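Local atomic coordinates of glideosome-associated protein 50 (Plasmodium falciparum 3D7, PDB entry 3TGH), a protein that serves as a component of the glideosome, the complex behind parasite gliding and host cell invasion, and may anchor it to the inner membrane complex. Residues K174-N177 against D178-S181; A23-F26 against K27-I30; S43-I46 against D47-G51. One frame throughout, in Å; residues are numbered along the deposited sequence.

Contact 1 of 3, residues K174-N177 against D178-S181; sequences KAWN and DLKS
Lys174 and Asp178, one turn apart on helix 169-189, cross at a slant, with the amine on the side of OD2 that faces OD1. With CG anti to the backbone N (chi1 180°), the lysine chain leans out and toward the next turn, and a bend at chi4 (34°) brings the amine to the acid. Lys174 NZ lies 2.9 Å from Asp178 OD2, which receives it on its syn lone pair, in a salt bridge. The same oxygen also accepts a hydrogen bond from Trp127 NE1, so two donors grip it.

Trp176 and Leu179 lie side by side and point the same way. Leu179 CD1 approaches the six-membered part of the indole obliquely, 4.2 Å from Trp176 CZ3. The indole N-H of Trp176 is spent on the backbone oxygen of Leu162, and the ring meets His172, a ligand of metal cation 1, edge-to-face, which places this turn in the second shell of that site.

On the exposed side, water joins the two segments. One molecule donates to Asn177 OD1 at 2.6 Å and accepts from Lys180 NZ at 2.8 Å. Another donates to Asn177 O at 2.7 Å and hydrogen-bonds Ser181 OG. Asn177 O also takes the helical bond from Ser181 N (3.0 Å).

The helix belongs to the beta-alpha-beta unit of strands 148-156 and 192-196. The Trp176 ring, tied to Leu162 O, lies against His172 on one side of it, while Lys174 and the Trp127 indole N-H, both directed at OD2, probably hold Asp178 as a carboxylate.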
loop_
_atom_site.group_PDB
_atom_site.type_symbol
_atom_site.label_atom_id
_atom_site.label_comp_id
_atom_site.label_asym_id
_atom_site.label_seq_id
_atom_site.Cartn_x
_atom_site.Cartn_y
_atom_site.Cartn_z
ATOM N N LYS A 174 -14.937 -13.430 -4.520
ATOM C CA LYS A 174 -15.493 -12.089 -4.323
ATOM C C LYS A 174 -14.382 -11.039 -4.343
ATOM O O LYS A 174 -14.536 -9.970 -4.942
ATOM C CB LYS A 174 -16.275 -12.005 -3.018
ATOM C CG LYS A 174 -16.875 -10.627 -2.752
ATOM C CD LYS A 174 -18.050 -10.699 -1.795
ATOM C CE LYS A 174 -18.410 -9.325 -1.228
ATOM N NZ LYS A 174 -18.190 -8.218 -2.194
ATOM N N ALA A 175 -13.264 -11.351 -3.700
ATOM C CA ALA A 175 -12.108 -10.443 -3.707
ATOM C C ALA A 175 -11.587 -10.191 -5.121
ATOM O O ALA A 175 -11.260 -9.053 -5.475
ATOM C CB ALA A 175 -10.988 -10.968 -2.805
ATOM N N TRP A 176 -11.498 -11.246 -5.930
ATOM C CA TRP A 176 -11.067 -11.098 -7.315
ATOM C C TRP A 176 -12.089 -10.285 -8.127
ATOM O O TRP A 176 -11.715 -9.411 -8.900
ATOM C CB TRP A 176 -10.842 -12.472 -7.976
ATOM C CG TRP A 176 -9.464 -13.031 -7.754
ATOM C CD1 TRP A 176 -9.119 -14.099 -6.965
ATOM C CD2 TRP A 176 -8.245 -12.560 -8.342
ATOM N NE1 TRP A 176 -7.761 -14.304 -7.015
ATOM C CE2 TRP A 176 -7.201 -13.382 -7.859
ATOM C CE3 TRP A 176 -7.933 -11.513 -9.218
ATOM C CZ2 TRP A 176 -5.867 -13.192 -8.228
ATOM C CZ3 TRP A 176 -6.611 -11.322 -9.583
ATOM C CH2 TRP A 176 -5.589 -12.154 -9.084
ATOM N N ASN A 177 -13.371 -10.581 -7.948
ATOM C CA ASN A 177 -14.422 -9.881 -8.698
ATOM C C ASN A 177 -14.512 -8.407 -8.300
ATOM O O ASN A 177 -14.692 -7.539 -9.153
ATOM C CB ASN A 177 -15.778 -10.580 -8.530
ATOM C CG ASN A 177 -15.849 -11.907 -9.277
ATOM O OD1 ASN A 177 -15.212 -12.081 -10.318
ATOM N ND2 ASN A 177 -16.622 -12.848 -8.745
ATOM N N ASP A 178 -14.359 -8.121 -7.013
ATOM C CA ASP A 178 -14.324 -6.724 -6.556
ATOM C C ASP A 178 -13.133 -5.968 -7.171
ATOM O O ASP A 178 -13.270 -4.840 -7.631
ATOM C CB ASP A 178 -14.280 -6.652 -5.034
ATOM C CG ASP A 178 -15.614 -7.001 -4.383
ATOM O OD1 ASP A 178 -16.608 -7.219 -5.104
ATOM O OD2 ASP A 178 -15.672 -7.048 -3.132
ATOM N N LEU A 179 -11.963 -6.604 -7.178
ATOM C CA LEU A 179 -10.770 -6.029 -7.799
ATOM C C LEU A 179 -11.027 -5.667 -9.262
ATOM O O LEU A 179 -10.687 -4.569 -9.707
ATOM C CB LEU A 179 -9.592 -7.008 -7.711
ATOM C CG LEU A 179 -8.158 -6.481 -7.546
ATOM C CD1 LEU A 179 -7.149 -7.439 -8.211
ATOM C CD2 LEU A 179 -7.939 -5.045 -8.009
ATOM N N LYS A 180 -11.641 -6.591 -10.005
ATOM C CA LYS A 180 -11.971 -6.351 -11.402
ATOM C C LYS A 180 -12.931 -5.172 -11.562
ATOM O O LYS A 180 -12.762 -4.352 -12.466
ATOM C CB LYS A 180 -12.547 -7.611 -12.057
ATOM C CG LYS A 180 -11.513 -8.720 -12.248
ATOM C CD LYS A 180 -12.153 -10.033 -12.721
ATOM C CE LYS A 180 -11.097 -11.108 -12.956
ATOM N NZ LYS A 180 -11.686 -12.441 -13.313
ATOM N N SER A 181 -13.916 -5.089 -10.672
ATOM C CA SER A 181 -14.876 -3.980 -10.670
ATOM C C SER A 181 -14.183 -2.654 -10.364
ATOM O O SER A 181 -14.394 -1.674 -11.060
ATOM C CB SER A 181 -15.994 -4.235 -9.663
ATOM O OG SER A 181 -16.735 -5.386 -10.022
HETATM O O HOH W 1 -16.280 -8.030 -11.296
HETATM O O HOH W 2 -13.021 -13.313 -11.065
#

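Contact 2 of 3, residues A23-F26 against K27-I30; sequences AKYF and KQFI
Lys27 N donates to Ala23 O at 3.0 Å and Phe29 N to Tyr25 O at 2.9 Å, two of the four i to i+4 backbone bonds that bind these turns of helix 17-32. The helix is the connection in the beta-alpha-beta unit between the parallel strands 4-8 and 37-40 of the calcineurin-like phosphoesterase fold.

Tyr25 O, besides its helical bond, faces the edge of the Phe29 ring, where Phe29 CD1 lies 3.2 Å away in the plane of the ring. The Lys27 chain, extended beyond CG, passes Ala23 O, with Lys27 CG 3.3 Å from that oxygen, and its NZ hydrogen-bonds the backbone oxygen of Ser66.

Tyr25 and Gln28 run side by side in the same direction, their ring and amide planes 36° apart. The amide oxygen sits at the ring edge, in its plane, with Gln28 OE1 3.4 Å from Tyr25 CD2. Over one face of this ring lies Lys24 CE, offset toward the rim.

Phe26 and Ile30 are buried against Ile38 of strand 37-40, and the rings of Phe26 and Phe29 each meet Phe276 edge-to-face, linking the helix to strand 275-282 of the same sheet. With CG anti to the backbone N (chi1 -165°), the Phe26 ring stands straight out from the helix, and the Ile30 side chain comes back from the next turn across its face. Ile30 CD1 lies over that face in a CH-pi contact, 3.6 Å from the centroid of the Phe26 ring and 16° off its normal.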
loop_
_atom_site.group_PDB
_atom_site.type_symbol
_atom_site.label_atom_id
_atom_site.label_comp_id
_atom_site.label_asym_id
_atom_site.label_seq_id
_atom_site.Cartn_x
_atom_site.Cartn_y
_atom_site.Cartn_z
ATOM N N ALA A 23 11.245 5.585 12.240
ATOM C CA ALA A 23 10.099 6.391 12.672
ATOM C C ALA A 23 10.455 7.872 12.826
ATOM O O ALA A 23 9.652 8.750 12.504
ATOM C CB ALA A 23 9.528 5.844 13.986
ATOM N N LYS A 24 11.660 8.141 13.309
ATOM C CA LYS A 24 12.147 9.514 13.465
ATOM C C LYS A 24 12.189 10.234 12.114
ATOM O O LYS A 24 11.639 11.328 11.967
ATOM C CB LYS A 24 13.517 9.489 14.164
ATOM C CG LYS A 24 14.380 10.735 14.032
ATOM C CD LYS A 24 15.783 10.460 14.584
ATOM C CE LYS A 24 16.857 11.281 13.890
ATOM N NZ LYS A 24 18.223 10.840 14.320
ATOM N N TYR A 25 12.804 9.603 11.119
ATOM C CA TYR A 25 12.879 10.189 9.778
ATOM C C TYR A 25 11.522 10.243 9.084
ATOM O O TYR A 25 11.237 11.189 8.353
ATOM C CB TYR A 25 13.899 9.437 8.918
ATOM C CG TYR A 25 15.324 9.660 9.379
ATOM C CD1 TYR A 25 16.108 8.613 9.849
ATOM C CD2 TYR A 25 15.878 10.934 9.361
ATOM C CE1 TYR A 25 17.418 8.837 10.283
ATOM C CE2 TYR A 25 17.179 11.165 9.786
ATOM C CZ TYR A 25 17.944 10.119 10.243
ATOM O OH TYR A 25 19.235 10.366 10.657
ATOM N N PHE A 26 10.700 9.221 9.312
ATOM C CA PHE A 26 9.334 9.162 8.796
ATOM C C PHE A 26 8.551 10.404 9.199
ATOM O O PHE A 26 7.957 11.070 8.351
ATOM C CB PHE A 26 8.650 7.894 9.324
ATOM C CG PHE A 26 7.384 7.511 8.599
ATOM C CD1 PHE A 26 7.386 7.274 7.233
ATOM C CD2 PHE A 26 6.205 7.317 9.303
ATOM C CE1 PHE A 26 6.213 6.894 6.575
ATOM C CE2 PHE A 26 5.035 6.940 8.647
ATOM C CZ PHE A 26 5.048 6.726 7.289
ATOM N N LYS A 27 8.559 10.707 10.494
ATOM C CA LYS A 27 7.899 11.900 11.024
ATOM C C LYS A 27 8.465 13.194 10.433
ATOM O O LYS A 27 7.708 14.104 10.090
ATOM C CB LYS A 27 8.020 11.950 12.547
ATOM C CG LYS A 27 7.237 10.865 13.282
ATOM C CD LYS A 27 7.634 10.841 14.753
ATOM C CE LYS A 27 7.045 9.665 15.481
ATOM N NZ LYS A 27 7.519 9.625 16.890
ATOM N N GLN A 28 9.788 13.268 10.323
ATOM C CA GLN A 28 10.471 14.449 9.775
ATOM C C GLN A 28 10.021 14.729 8.347
ATOM O O GLN A 28 9.671 15.861 8.014
ATOM C CB GLN A 28 11.988 14.252 9.793
ATOM C CG GLN A 28 12.786 15.493 9.365
ATOM C CD GLN A 28 14.228 15.185 8.994
ATOM O OE1 GLN A 28 14.590 14.037 8.789
ATOM N NE2 GLN A 28 15.052 16.223 8.892
ATOM N N PHE A 29 10.034 13.693 7.511
ATOM C CA PHE A 29 9.644 13.829 6.108
ATOM C C PHE A 29 8.164 14.112 5.934
ATOM O O PHE A 29 7.784 14.913 5.084
ATOM C CB PHE A 29 10.009 12.576 5.308
ATOM C CG PHE A 29 11.413 12.576 4.795
ATOM C CD1 PHE A 29 12.474 12.291 5.635
ATOM C CD2 PHE A 29 11.676 12.866 3.470
ATOM C CE1 PHE A 29 13.781 12.290 5.161
ATOM C CE2 PHE A 29 12.978 12.864 2.987
ATOM C CZ PHE A 29 14.029 12.575 3.838
ATOM N N ILE A 30 7.324 13.445 6.716
ATOM C CA ILE A 30 5.881 13.671 6.624
ATOM C C ILE A 30 5.546 15.146 6.888
ATOM O O ILE A 30 4.750 15.746 6.158
ATOM C CB ILE A 30 5.106 12.722 7.558
ATOM C CG1 ILE A 30 5.055 11.331 6.918
ATOM C CG2 ILE A 30 3.690 13.240 7.822
ATOM C CD1 ILE A 30 4.531 10.259 7.825
#

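Contact 3 of 3, residues S43-I46 against D47-G51; sequences SNFI and DGVKG
Phe45 turns its ring toward Val49 from the first position of a type I beta turn that runs to Gly48. Its CB packs beside the backbone of Gly48, 3.7 Å from Gly48 C. From there CG leaves anti to the carbonyl carbon (chi1 -65°), setting one face of the ring against a methyl group of Val49. Phe45 CG is 3.6 Å from Val49 CG1, and the nearest ring atom, CD2, is 3.5 Å away. The other ring carbons, out to CZ at the tip, are scarcely more distant, because the methyl lies over the centre of the ring: Val49 CG1 is 3.4 Å from the centroid of the Phe45 ring and 7° off its normal, a short and nearly perpendicular CH-pi contact. The ring also meets Trp57 of helix 56-62 edge-to-face and touches Trp121 of strand 120-122.

The turn is closed by Gly48 N, which donates to Phe45 O at 3.0 Å. The donor stands well above the carbonyl plane. Gly48 then leaves the turn with a positive phi (72°), which lets the chain swing back so that Val49 falls over the ring. Ile46, the first corner residue (i+1), accepts at its O from Arg83 NE, while Phe45 N donates to Asp84 OD1.

This is a hydrogen-bonded type I turn with a methyl over the face of an aromatic ring. It lies in the loop that follows strand 37-40 in the metallophosphoesterase fold, where Ile46 comes to about 9 Å, side chain to side chain, from the metal ligand His233.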
loop_
_atom_site.group_PDB
_atom_site.type_symbol
_atom_site.label_atom_id
_atom_site.label_comp_id
_atom_site.label_asym_id
_atom_site.label_seq_id
_atom_site.Cartn_x
_atom_site.Cartn_y
_atom_site.Cartn_z
ATOM N N SER A 43 3.085 -6.541 5.468
ATOM C CA SER A 43 2.389 -6.838 6.717
ATOM C C SER A 43 2.405 -5.613 7.632
ATOM O O SER A 43 3.175 -4.671 7.423
ATOM C CB SER A 43 3.044 -8.022 7.434
ATOM O OG SER A 43 2.850 -9.229 6.714
ATOM N N ASN A 44 1.558 -5.642 8.647
ATOM C CA ASN A 44 1.581 -4.643 9.708
ATOM C C ASN A 44 2.458 -5.125 10.859
ATOM O O ASN A 44 3.523 -4.559 11.115
ATOM C CB ASN A 44 0.164 -4.346 10.210
ATOM C CG ASN A 44 -0.685 -3.647 9.183
ATOM O OD1 ASN A 44 -0.240 -2.688 8.539
ATOM N ND2 ASN A 44 -1.923 -4.120 9.012
ATOM N N PHE A 45 2.022 -6.190 11.524
ATOM C CA PHE A 45 2.714 -6.704 12.684
ATOM C C PHE A 45 3.445 -7.978 12.305
ATOM O O PHE A 45 2.826 -8.967 11.910
ATOM C CB PHE A 45 1.733 -6.969 13.825
ATOM C CG PHE A 45 1.080 -5.729 14.353
ATOM C CD1 PHE A 45 1.659 -5.005 15.388
ATOM C CD2 PHE A 45 -0.109 -5.279 13.805
ATOM C CE1 PHE A 45 1.054 -3.851 15.873
ATOM C CE2 PHE A 45 -0.715 -4.125 14.285
ATOM C CZ PHE A 45 -0.138 -3.414 15.319
ATOM N N ILE A 46 4.763 -7.960 12.461
ATOM C CA ILE A 46 5.595 -9.076 12.033
ATOM C C ILE A 46 5.270 -10.357 12.815
ATOM O O ILE A 46 5.338 -11.446 12.257
ATOM C CB ILE A 46 7.106 -8.736 12.125
ATOM C CG1 ILE A 46 7.436 -7.494 11.278
ATOM C CG2 ILE A 46 7.966 -9.940 11.691
ATOM C CD1 ILE A 46 7.004 -7.596 9.818
ATOM N N ASP A 47 4.903 -10.228 14.087
ATOM C CA ASP A 47 4.502 -11.390 14.884
ATOM C C ASP A 47 2.985 -11.478 15.084
ATOM O O ASP A 47 2.515 -12.276 15.897
ATOM C CB ASP A 47 5.222 -11.375 16.237
ATOM C CG ASP A 47 6.725 -11.580 16.101
ATOM O OD1 ASP A 47 7.155 -12.450 15.305
ATOM O OD2 ASP A 47 7.480 -10.876 16.800
ATOM N N GLY A 48 2.227 -10.690 14.318
ATOM C CA GLY A 48 0.771 -10.612 14.459
ATOM C C GLY A 48 0.356 -9.884 15.722
ATOM O O GLY A 48 1.202 -9.517 16.537
ATOM N N VAL A 49 -0.943 -9.651 15.874
ATOM C CA VAL A 49 -1.498 -9.209 17.162
ATOM C C VAL A 49 -2.437 -10.291 17.680
ATOM O O VAL A 49 -2.995 -11.071 16.899
ATOM C CB VAL A 49 -2.272 -7.866 17.071
ATOM C CG1 VAL A 49 -1.328 -6.713 16.786
ATOM C CG2 VAL A 49 -3.368 -7.952 16.032
ATOM N N LYS A 50 -2.613 -10.318 18.994
ATOM C CA LYS A 50 -3.403 -11.351 19.663
ATOM C C LYS A 50 -4.860 -10.954 19.860
ATOM O O LYS A 50 -5.695 -11.805 20.146
ATOM C CB LYS A 50 -2.791 -11.680 21.021
ATOM C CG LYS A 50 -1.433 -12.355 20.935
ATOM C CD LYS A 50 -0.878 -12.624 22.321
ATOM C CE LYS A 50 0.437 -13.395 22.256
ATOM N NZ LYS A 50 0.947 -13.718 23.615
ATOM N N GLY A 51 -5.157 -9.664 19.710
ATOM C CA GLY A 51 -6.503 -9.154 19.907
ATOM C C GLY A 51 -6.540 -7.636 19.912
ATOM O O GLY A 51 -5.522 -6.974 19.682
#

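How the contacts relate
All three contacts belong to the calcineurin-like phosphoesterase part of the chain, in the order contact 2, contact 3, contact 1. Contacts 2 and 3 go with the sheet holding strands 4-8 and 37-40: helix 17-32 leads into strand 37-40 and the loop at 43-51 follows it, with centres 22 Å apart. Contact 1 lies on helix 169-189, which connects strands 148-156 and 192-196 of the second sheet; its centre is 26 Å from that of contact 3 and 35 Å from that of contact 2, across the chain's centre. None touches another. The two helices thus serve different sheets of one domain; contacts 1 and 3 lie nearer the metal-binding histidines, contact 2 away from them.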